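Local coordinates for protein anti sigma factor FlgM (Aquifex aeolicus, PDB 1RP3) that binds the flagellar sigma factor sigma-28 as its anti-sigma factor, in a complex that holds the intact sigma factor in an inactive conformation, at residues Arg9-Leu14 / Ser40-Glu45. Sequence-based numbering, arbitrary orientation.
Sequences RLIGLL and SKIAQE
Leu10 lays its CB against the flank of Ile42, with CG1 of the isoleucine 3.6 Å from that Leu10 CB. From there its two methyls reach toward the second helix: CD1 sits 3.8 Å from Lys41 CB, and CD2 lies 3.9 Å from Lys41 CD, and the two side chains cross at about a right angle. Lys41 stays extended beyond CG, which runs its methylenes past the leucine and carries the ammonium toward the guanidinium of Arg9. Lys41 NZ lies off the edge of the Arg9 guanidinium, near its plane, 4.4 Å from Arg9 NH2, with no contact between the charges. This is a like-charge approach, probably eased by Glu6, whose OE2 makes a salt bridge with Arg9 NH1.

Ile42 reaches back the other way. CG1 stands anti to the carbonyl carbon (chi1 -67°) and chi2 is extended at 179°, so CD1 points into the first helix, reaching 3.8 Å from Leu14 CD2, where the two side chains cross obliquely. Helices 5-14 and 31-46 pack as an antiparallel pair, joined through a linker of which 18-27 is not modelled, the local axes 160° apart and 10.1 Å from each other at their closest approach. No hydrogen bond joins the two segments; apolar packing holds them, and Leu7 and Thr38 extend it along the pair. The pair is also part of the interface with sigma-28: Ile11 packs on Leu19 of the sigma-28 chain and Leu14 on Ile54 of the same chain, while Ala43 and Gln44 lie against its Arg43. Away from helix 5-14, Gln44 folds back one turn and donates NE2 to Ser40 OG at 3.1 Å, the hydroxyl oxygen lying in the amide plane.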
loop_
_atom_site.group_PDB
_atom_site.type_symbol
_atom_site.label_atom_id
_atom_site.label_comp_id
_atom_site.label_asym_id
_atom_site.label_seq_id
_atom_site.Cartn_x
_atom_site.Cartn_y
_atom_site.Cartn_z
ATOM N N ARG B 9 -7.758 23.273 -13.618
ATOM C CA ARG B 9 -9.138 23.725 -13.638
ATOM C C ARG B 9 -9.943 22.955 -12.605
ATOM O O ARG B 9 -10.729 23.539 -11.858
ATOM C CB ARG B 9 -9.747 23.535 -15.033
ATOM C CG ARG B 9 -11.071 24.281 -15.234
ATOM C CD ARG B 9 -11.950 23.626 -16.302
ATOM N NE ARG B 9 -13.138 22.999 -15.718
ATOM C CZ ARG B 9 -13.490 21.730 -15.907
ATOM N NH1 ARG B 9 -12.747 20.938 -16.670
ATOM N NH2 ARG B 9 -14.582 21.248 -15.318
ATOM N N LEU B 10 -9.713 21.646 -12.546
ATOM C CA LEU B 10 -10.411 20.777 -11.609
ATOM C C LEU B 10 -10.084 21.136 -10.169
ATOM O O LEU B 10 -10.978 21.199 -9.331
ATOM C CB LEU B 10 -10.104 19.305 -11.908
ATOM C CG LEU B 10 -10.818 18.778 -13.159
ATOM C CD1 LEU B 10 -10.279 17.425 -13.557
ATOM C CD2 LEU B 10 -12.314 18.722 -12.913
ATOM N N ILE B 11 -8.810 21.418 -9.897
ATOM C CA ILE B 11 -8.369 21.819 -8.561
ATOM C C ILE B 11 -9.077 23.116 -8.169
ATOM O O ILE B 11 -9.503 23.289 -7.019
ATOM C CB ILE B 11 -6.834 22.006 -8.504
ATOM C CG1 ILE B 11 -6.146 20.640 -8.507
ATOM C CG2 ILE B 11 -6.426 22.753 -7.245
ATOM C CD1 ILE B 11 -4.655 20.722 -8.495
ATOM N N GLY B 12 -9.249 23.998 -9.156
ATOM C CA GLY B 12 -9.935 25.261 -8.945
ATOM C C GLY B 12 -11.366 25.079 -8.466
ATOM O O GLY B 12 -11.822 25.817 -7.591
ATOM N N LEU B 13 -12.069 24.084 -9.021
ATOM C CA LEU B 13 -13.460 23.802 -8.632
ATOM C C LEU B 13 -13.495 23.260 -7.214
ATOM O O LEU B 13 -14.371 23.602 -6.423
ATOM C CB LEU B 13 -14.107 22.771 -9.571
ATOM C CG LEU B 13 -14.252 23.138 -11.045
ATOM C CD1 LEU B 13 -15.134 22.103 -11.717
ATOM C CD2 LEU B 13 -14.875 24.521 -11.182
ATOM N N LEU B 14 -12.507 22.431 -6.906
ATOM C CA LEU B 14 -12.374 21.802 -5.605
ATOM C C LEU B 14 -12.123 22.831 -4.508
ATOM O O LEU B 14 -12.827 22.846 -3.494
ATOM C CB LEU B 14 -11.212 20.815 -5.656
ATOM C CG LEU B 14 -11.323 19.503 -4.904
ATOM C CD1 LEU B 14 -12.635 18.815 -5.230
ATOM C CD2 LEU B 14 -10.134 18.641 -5.285
ATOM N N SER B 40 -13.254 12.452 -8.769
ATOM C CA SER B 40 -13.260 11.353 -9.725
ATOM C C SER B 40 -12.631 11.792 -11.051
ATOM O O SER B 40 -11.837 11.061 -11.655
ATOM C CB SER B 40 -14.673 10.847 -9.975
ATOM O OG SER B 40 -14.617 9.726 -10.836
ATOM N N LYS B 41 -12.960 13.005 -11.482
ATOM C CA LYS B 41 -12.402 13.514 -12.725
ATOM C C LYS B 41 -10.903 13.690 -12.616
ATOM O O LYS B 41 -10.184 13.413 -13.572
ATOM C CB LYS B 41 -13.047 14.833 -13.129
ATOM C CG LYS B 41 -14.496 14.725 -13.575
ATOM C CD LYS B 41 -14.924 16.055 -14.167
ATOM C CE LYS B 41 -16.344 16.039 -14.664
ATOM N NZ LYS B 41 -16.696 17.352 -15.269
ATOM N N ILE B 42 -10.433 14.187 -11.468
ATOM C CA ILE B 42 -8.999 14.357 -11.250
ATOM C C ILE B 42 -8.324 12.981 -11.350
ATOM O O ILE B 42 -7.292 12.844 -12.006
ATOM C CB ILE B 42 -8.687 15.019 -9.876
ATOM C CG1 ILE B 42 -9.198 16.460 -9.861
ATOM C CG2 ILE B 42 -7.175 14.973 -9.579
ATOM C CD1 ILE B 42 -8.971 17.188 -8.558
ATOM N N ALA B 43 -8.947 11.962 -10.754
ATOM C CA ALA B 43 -8.416 10.600 -10.794
ATOM C C ALA B 43 -8.379 10.054 -12.225
ATOM O O ALA B 43 -7.417 9.378 -12.617
ATOM C CB ALA B 43 -9.248 9.678 -9.911
ATOM N N GLN B 44 -9.427 10.354 -12.994
ATOM C CA GLN B 44 -9.527 9.907 -14.381
ATOM C C GLN B 44 -8.391 10.492 -15.213
ATOM O O GLN B 44 -7.811 9.793 -16.042
ATOM C CB GLN B 44 -10.877 10.298 -14.978
ATOM C CG GLN B 44 -12.054 9.568 -14.366
ATOM C CD GLN B 44 -13.397 10.123 -14.833
ATOM O OE1 GLN B 44 -13.596 10.388 -16.023
ATOM N NE2 GLN B 44 -14.331 10.288 -13.895
ATOM N N GLU B 45 -8.035 11.750 -14.951
ATOM C CA GLU B 45 -6.945 12.402 -15.682
ATOM C C GLU B 45 -5.581 11.808 -15.355
ATOM O O GLU B 45 -4.725 11.667 -16.233
ATOM C CB GLU B 45 -6.911 13.908 -15.400
ATOM C CG GLU B 45 -8.075 14.682 -15.989
ATOM C CD GLU B 45 -8.158 14.574 -17.510
ATOM O OE1 GLU B 45 -7.127 14.795 -18.195
ATOM O OE2 GLU B 45 -9.267 14.262 -18.009
#